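Local structure of dTDP Sugar Isomerase (Desulfovibrio desulfuricans subsp. desulfuricans str. G20, 3EJK) at residues Gly22-Leu28 with Tyr113-Pro119; Phe78-Gly83 with Leu107-Tyr113. The protein probably catalyses the 3,5-epimerisation of dTDP-4-dehydro-6-deoxy-D-glucose to dTDP-4-dehydro-L-rhamnose, a step in building activated L-rhamnose. The contacts are given in a common frame with arbitrary orientation. Numbering follows the deposited sequence.

Contact 1 (Gly22-Leu28 with Tyr113-Pro119); sequences GAQLSEL and YRLLRIP
Strands 24-27 and 114-118 run antiparallel as sheet neighbours, their axes 4.5 Å apart at closest approach and at 158°. The register pairs Glu27 with Arg114, Ser26 with Leu115, Leu25 with Leu116 and Gln24 with Arg117, CA-CA 4.7 to 5.1 Å. Where the second strand is about to start, Tyr113 (chi1 t) lays its ring face under Leu28 CD1, a CH-pi contact 4.0 Å from the ring centroid, while its OH bonds to the carbonyl of His40. Arg114, in a non-hydrogen-bonded pair, extends to a salt bridge, NE to Glu27 OE2 at 3.2 Å. Leu115 forms a hydrogen-bonded pair: its N reaches Ser26 O at 2.8 Å, and Ser26 N reaches Leu115 O at 2.9 Å. A water also donates to Leu115 O (2.9 Å) and lies 2.7 Å from Ser26 OG. Leu116 (t, p) turns to the other face, its CB 3.9 Å from Leu25 CD1, and packs there on Leu18 and Val87. Arg117 closes the next hydrogen-bonded pair, N to Gln24 O 2.8 Å and Gln24 N to Arg117 O a longer 3.3 Å; its extended side chain, on the face of Gln24 and Leu115, brings NH1 to Gly22 O at 2.6 Å. Pro119 CG meets Gly22 C at 3.5 Å; a CB on Gly22 would clash with Pro119 CG, and its positive phi (88°) favours glycine as well. The pairing joins strand 24-31 to 114-118, whose other edge pairs with 76-82, in one of the two antiparallel sheets of this epimerase family's cupin fold.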
loop_
_atom_site.group_PDB
_atom_site.type_symbol
_atom_site.label_atom_id
_atom_site.label_comp_id
_atom_site.label_asym_id
_atom_site.label_seq_id
_atom_site.Cartn_x
_atom_site.Cartn_y
_atom_site.Cartn_z
ATOM N N GLY A 22 10.848 -0.633 -21.814
ATOM C CA GLY A 22 10.924 -1.241 -20.496
ATOM C C GLY A 22 9.779 -0.910 -19.565
ATOM O O GLY A 22 9.594 -1.551 -18.525
ATOM N N ALA A 23 9.046 0.140 -19.905
ATOM C CA ALA A 23 7.889 0.536 -19.091
ATOM C C ALA A 23 6.769 -0.454 -19.424
ATOM O O ALA A 23 6.523 -0.783 -20.584
ATOM C CB ALA A 23 7.477 1.947 -19.365
ATOM N N GLN A 24 6.129 -0.971 -18.392
ATOM C CA GLN A 24 5.079 -1.970 -18.584
ATOM C C GLN A 24 3.905 -1.732 -17.691
ATOM O O GLN A 24 4.012 -1.186 -16.613
ATOM C CB GLN A 24 5.608 -3.373 -18.291
ATOM C CG GLN A 24 6.798 -3.811 -19.099
ATOM C CD GLN A 24 7.289 -5.175 -18.650
ATOM O OE1 GLN A 24 6.865 -5.687 -17.615
ATOM N NE2 GLN A 24 8.188 -5.765 -19.418
ATOM N N LEU A 25 2.772 -2.205 -18.166
ATOM C CA LEU A 25 1.524 -2.068 -17.463
ATOM C C LEU A 25 0.869 -3.434 -17.378
ATOM O O LEU A 25 0.694 -4.117 -18.387
ATOM C CB LEU A 25 0.692 -1.077 -18.254
ATOM C CG LEU A 25 -0.319 -0.159 -17.618
ATOM C CD1 LEU A 25 0.331 0.627 -16.494
ATOM C CD2 LEU A 25 -0.834 0.755 -18.759
ATOM N N SER A 26 0.557 -3.855 -16.162
ATOM C CA SER A 26 -0.082 -5.143 -15.979
ATOM C C SER A 26 -1.323 -5.064 -15.110
ATOM O O SER A 26 -1.466 -4.200 -14.239
ATOM C CB SER A 26 0.914 -6.167 -15.417
ATOM O OG SER A 26 1.507 -5.731 -14.207
ATOM N N GLU A 27 -2.232 -5.978 -15.401
ATOM C CA GLU A 27 -3.487 -6.104 -14.658
ATOM C C GLU A 27 -3.297 -6.508 -13.222
ATOM O O GLU A 27 -2.448 -7.333 -12.882
ATOM C CB GLU A 27 -4.432 -7.112 -15.320
ATOM C CG GLU A 27 -5.083 -6.537 -16.553
ATOM C CD GLU A 27 -5.811 -5.240 -16.249
ATOM O OE1 GLU A 27 -5.995 -4.900 -15.041
ATOM O OE2 GLU A 27 -6.191 -4.562 -17.226
ATOM N N LEU A 28 -4.112 -5.873 -12.391
ATOM C CA LEU A 28 -4.206 -6.158 -10.960
ATOM C C LEU A 28 -5.643 -6.533 -10.608
ATOM O O LEU A 28 -6.591 -5.807 -10.928
ATOM C CB LEU A 28 -3.780 -4.951 -10.111
ATOM C CG LEU A 28 -2.309 -4.576 -10.096
ATOM C CD1 LEU A 28 -2.086 -3.252 -9.272
ATOM C CD2 LEU A 28 -1.499 -5.742 -9.556
ATOM N N TYR A 113 -7.017 0.175 -12.598
ATOM C CA TYR A 113 -6.242 -0.412 -11.485
ATOM C C TYR A 113 -5.219 -1.424 -12.030
ATOM O O TYR A 113 -5.492 -2.603 -12.225
ATOM C CB TYR A 113 -7.150 -0.997 -10.415
ATOM C CG TYR A 113 -6.353 -1.377 -9.190
ATOM C CD1 TYR A 113 -5.699 -0.402 -8.456
ATOM C CD2 TYR A 113 -6.241 -2.702 -8.777
ATOM C CE1 TYR A 113 -4.963 -0.723 -7.345
ATOM C CE2 TYR A 113 -5.501 -3.041 -7.671
ATOM C CZ TYR A 113 -4.863 -2.043 -6.949
ATOM O OH TYR A 113 -4.095 -2.363 -5.858
ATOM N N ARG A 114 -4.046 -0.891 -12.327
ATOM C CA ARG A 114 -2.933 -1.650 -12.894
ATOM C C ARG A 114 -1.630 -1.355 -12.206
ATOM O O ARG A 114 -1.507 -0.412 -11.403
ATOM C CB ARG A 114 -2.784 -1.300 -14.357
ATOM C CG ARG A 114 -4.102 -1.491 -15.121
ATOM C CD ARG A 114 -3.987 -1.073 -16.558
ATOM N NE ARG A 114 -5.154 -1.506 -17.325
ATOM C CZ ARG A 114 -6.130 -0.706 -17.752
ATOM N NH1 ARG A 114 -6.086 0.592 -17.508
ATOM N NH2 ARG A 114 -7.150 -1.207 -18.444
ATOM N N LEU A 115 -0.657 -2.183 -12.551
ATOM C CA LEU A 115 0.695 -2.064 -12.017
ATOM C C LEU A 115 1.576 -1.498 -13.138
ATOM O O LEU A 115 1.617 -2.026 -14.241
ATOM C CB LEU A 115 1.241 -3.411 -11.547
ATOM C CG LEU A 115 2.522 -3.330 -10.700
ATOM C CD1 LEU A 115 2.169 -2.831 -9.349
ATOM C CD2 LEU A 115 3.205 -4.708 -10.576
ATOM N N LEU A 116 2.227 -0.392 -12.827
ATOM C CA LEU A 116 3.119 0.315 -13.759
ATOM C C LEU A 116 4.571 0.108 -13.349
ATOM O O LEU A 116 4.979 0.451 -12.256
ATOM C CB LEU A 116 2.810 1.815 -13.744
ATOM C CG LEU A 116 3.785 2.743 -14.469
ATOM C CD1 LEU A 116 3.773 2.360 -15.956
ATOM C CD2 LEU A 116 3.462 4.236 -14.237
ATOM N N ARG A 117 5.327 -0.490 -14.258
ATOM C CA ARG A 117 6.753 -0.714 -14.072
ATOM C C ARG A 117 7.510 0.438 -14.708
ATOM O O ARG A 117 7.310 0.745 -15.882
ATOM C CB ARG A 117 7.168 -2.044 -14.730
ATOM C CG ARG A 117 8.648 -2.315 -14.642
ATOM C CD ARG A 117 9.042 -3.522 -15.489
ATOM N NE ARG A 117 10.425 -3.870 -15.211
ATOM C CZ ARG A 117 11.455 -3.562 -15.990
ATOM N NH1 ARG A 117 11.267 -2.939 -17.141
ATOM N NH2 ARG A 117 12.679 -3.916 -15.620
ATOM N N ILE A 118 8.352 1.103 -13.916
ATOM C CA ILE A 118 9.157 2.221 -14.434
ATOM C C ILE A 118 10.618 1.796 -14.356
ATOM O O ILE A 118 11.163 1.628 -13.262
ATOM C CB ILE A 118 8.958 3.519 -13.632
ATOM C CG1 ILE A 118 7.486 3.928 -13.633
ATOM C CG2 ILE A 118 9.837 4.687 -14.237
ATOM C CD1 ILE A 118 7.185 5.122 -12.730
ATOM N N PRO A 119 11.280 1.620 -15.510
ATOM C CA PRO A 119 12.645 1.118 -15.354
ATOM C C PRO A 119 13.649 2.192 -14.942
ATOM O O PRO A 119 13.319 3.376 -14.926
ATOM C CB PRO A 119 12.980 0.542 -16.740
ATOM C CG PRO A 119 11.989 1.102 -17.676
ATOM C CD PRO A 119 10.862 1.727 -16.919
HETATM O O HOH W 1 3.560 -4.111 -14.651
#

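Contact 2 (Phe78-Gly83 with Leu107-Tyr113); sequences FAVPVG and LGRPDNY
Segment 78-83 is strand through Val82, extended over Phe78-Val80 and kinked at Pro81 (psi -15°); 107-113 leaves the end of strand 102-108 in a loop with a cis peptide before Pro110. Val80 and Gly108 have the nearest CA atoms, 5.1 Å apart. The strands belong to different sheets of the cupin barrel, joined here by side chains and water. Gly108 (phi 144°, psi 158°) has a backbone that calls for glycine, its CA 3.5 Å from Gly83 O. A backbone hydrogen bond from Gly108 N to Asn112 O (2.9 Å) closes the loop. Val80 (chi1 t) points toward the second segment, its CG2 3.5 Å from Leu107 CB, and Leu107 CD1 reaches Phe78 CB at 4.0 Å. Tyr113 presents its ring edge to Val80 O, 3.6 Å from CD1. Arg109 grips Pro81 O through NH2 (2.7 Å) and NE (3.0 Å), and NH2 also forms a salt bridge with Glu59 of the second subunit. One water donates to Val80 O and Gly83 O, both 2.7 Å away, and accepts from Arg109 N at 3.0 Å.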
loop_
_atom_site.group_PDB
_atom_site.type_symbol
_atom_site.label_atom_id
_atom_site.label_comp_id
_atom_site.label_asym_id
_atom_site.label_seq_id
_atom_site.Cartn_x
_atom_site.Cartn_y
_atom_site.Cartn_z
ATOM N N PHE A 78 4.438 0.883 -9.351
ATOM C CA PHE A 78 3.338 1.730 -8.884
ATOM C C PHE A 78 1.987 1.055 -8.966
ATOM O O PHE A 78 1.627 0.447 -9.975
ATOM C CB PHE A 78 3.186 2.984 -9.766
ATOM C CG PHE A 78 4.117 4.126 -9.443
ATOM C CD1 PHE A 78 5.245 3.960 -8.685
ATOM C CD2 PHE A 78 3.868 5.382 -10.003
ATOM C CE1 PHE A 78 6.094 5.034 -8.420
ATOM C CE2 PHE A 78 4.730 6.461 -9.763
ATOM C CZ PHE A 78 5.850 6.268 -8.969
ATOM N N ALA A 79 1.234 1.234 -7.890
ATOM C CA ALA A 79 -0.198 0.891 -7.864
ATOM C C ALA A 79 -0.902 2.042 -7.171
ATOM O O ALA A 79 -0.314 2.707 -6.336
ATOM C CB ALA A 79 -0.501 -0.454 -7.197
ATOM N N VAL A 80 -2.139 2.307 -7.582
ATOM C CA VAL A 80 -2.918 3.431 -7.041
ATOM C C VAL A 80 -4.263 2.925 -6.491
ATOM O O VAL A 80 -5.289 2.944 -7.177
ATOM C CB VAL A 80 -3.132 4.521 -8.111
ATOM C CG1 VAL A 80 -3.986 5.651 -7.560
ATOM C CG2 VAL A 80 -1.744 5.079 -8.612
ATOM N N PRO A 81 -4.264 2.477 -5.241
ATOM C CA PRO A 81 -5.478 1.879 -4.665
ATOM C C PRO A 81 -6.520 2.864 -4.199
ATOM O O PRO A 81 -7.669 2.491 -3.963
ATOM C CB PRO A 81 -4.956 1.089 -3.471
ATOM C CG PRO A 81 -3.649 1.715 -3.131
ATOM C CD PRO A 81 -3.128 2.448 -4.320
ATOM N N VAL A 82 -6.105 4.106 -4.071
ATOM C CA VAL A 82 -7.026 5.193 -3.679
ATOM C C VAL A 82 -6.874 6.360 -4.646
ATOM O O VAL A 82 -5.757 6.783 -4.964
ATOM C CB VAL A 82 -6.797 5.645 -2.211
ATOM C CG1 VAL A 82 -7.668 6.865 -1.855
ATOM C CG2 VAL A 82 -7.074 4.478 -1.253
ATOM N N GLY A 83 -8.000 6.814 -5.178
ATOM C CA GLY A 83 -8.011 7.954 -6.091
ATOM C C GLY A 83 -7.518 7.659 -7.491
ATOM O O GLY A 83 -7.591 6.530 -7.987
ATOM N N LEU A 107 -3.679 5.853 -13.745
ATOM C CA LEU A 107 -3.738 4.800 -12.729
ATOM C C LEU A 107 -4.775 5.109 -11.672
ATOM O O LEU A 107 -4.819 6.213 -11.109
ATOM C CB LEU A 107 -2.382 4.586 -12.046
ATOM C CG LEU A 107 -1.229 4.044 -12.902
ATOM C CD1 LEU A 107 0.031 3.927 -12.053
ATOM C CD2 LEU A 107 -1.581 2.686 -13.526
ATOM N N GLY A 108 -5.597 4.100 -11.408
ATOM C CA GLY A 108 -6.675 4.198 -10.415
ATOM C C GLY A 108 -7.951 3.463 -10.765
ATOM O O GLY A 108 -8.241 3.149 -11.913
ATOM N N ARG A 109 -8.686 3.182 -9.705
ATOM C CA ARG A 109 -9.974 2.503 -9.755
ATOM C C ARG A 109 -11.052 3.411 -10.315
ATOM O O ARG A 109 -10.990 4.616 -10.146
ATOM C CB ARG A 109 -10.378 2.012 -8.359
ATOM C CG ARG A 109 -9.484 0.919 -7.855
ATOM C CD ARG A 109 -10.127 0.268 -6.640
ATOM N NE ARG A 109 -9.858 1.037 -5.457
ATOM C CZ ARG A 109 -10.622 1.082 -4.379
ATOM N NH1 ARG A 109 -11.781 0.451 -4.328
ATOM N NH2 ARG A 109 -10.222 1.809 -3.366
ATOM N N PRO A 110 -12.078 2.813 -10.936
ATOM C CA PRO A 110 -12.105 1.360 -10.949
ATOM C C PRO A 110 -11.645 0.711 -12.229
ATOM O O PRO A 110 -11.471 -0.505 -12.271
ATOM C CB PRO A 110 -13.588 1.064 -10.813
ATOM C CG PRO A 110 -14.225 2.154 -11.605
ATOM C CD PRO A 110 -13.357 3.383 -11.389
ATOM N N ASP A 111 -11.432 1.512 -13.258
ATOM C CA ASP A 111 -11.132 0.956 -14.565
ATOM C C ASP A 111 -9.681 0.988 -14.958
ATOM O O ASP A 111 -9.315 0.478 -16.011
ATOM C CB ASP A 111 -11.946 1.671 -15.642
ATOM C CG ASP A 111 -13.447 1.529 -15.437
ATOM O OD1 ASP A 111 -13.865 0.529 -14.826
ATOM O OD2 ASP A 111 -14.197 2.408 -15.923
ATOM N N ASN A 112 -8.860 1.565 -14.104
ATOM C CA ASN A 112 -7.443 1.689 -14.403
ATOM C C ASN A 112 -6.536 1.182 -13.309
ATOM O O ASN A 112 -5.450 1.731 -13.076
ATOM C CB ASN A 112 -7.124 3.141 -14.696
ATOM C CG ASN A 112 -7.649 3.583 -16.055
ATOM O OD1 ASN A 112 -7.202 3.109 -17.091
ATOM N ND2 ASN A 112 -8.598 4.485 -16.047
ATOM N N TYR A 113 -7.017 0.175 -12.598
ATOM C CA TYR A 113 -6.242 -0.412 -11.485
ATOM C C TYR A 113 -5.219 -1.424 -12.030
ATOM O O TYR A 113 -5.492 -2.603 -12.225
ATOM C CB TYR A 113 -7.150 -0.997 -10.415
ATOM C CG TYR A 113 -6.353 -1.377 -9.190
ATOM C CD1 TYR A 113 -5.699 -0.402 -8.456
ATOM C CD2 TYR A 113 -6.241 -2.702 -8.777
ATOM C CE1 TYR A 113 -4.963 -0.723 -7.345
ATOM C CE2 TYR A 113 -5.501 -3.041 -7.671
ATOM C CZ TYR A 113 -4.863 -2.043 -6.949
ATOM O OH TYR A 113 -4.095 -2.363 -5.858
HETATM O O HOH W 2 -7.774 4.055 -6.972
#

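Overall arrangement
Contact 2 is nested in the chain loop closed by contact 1, and the two share Tyr113, whose ring serves Leu28 in one and Val80 and Pro81 in the other. Both reach the same sheet: strand 114-118 lies between strands 24-31 and 76-82, and Leu116 O probably accepts a hydrogen bond from Phe78 N at 3.0 Å. Contact 1 joins neighbouring strands within that sheet through backbone bonds and is only partly buried, with Glu27 exposed. Contact 2 is buried and instead bridges the two sheets through apolar side chains, an arginine and a water. It also approaches the subunit interface more extensively, with four residues near the second chain against one in contact 1.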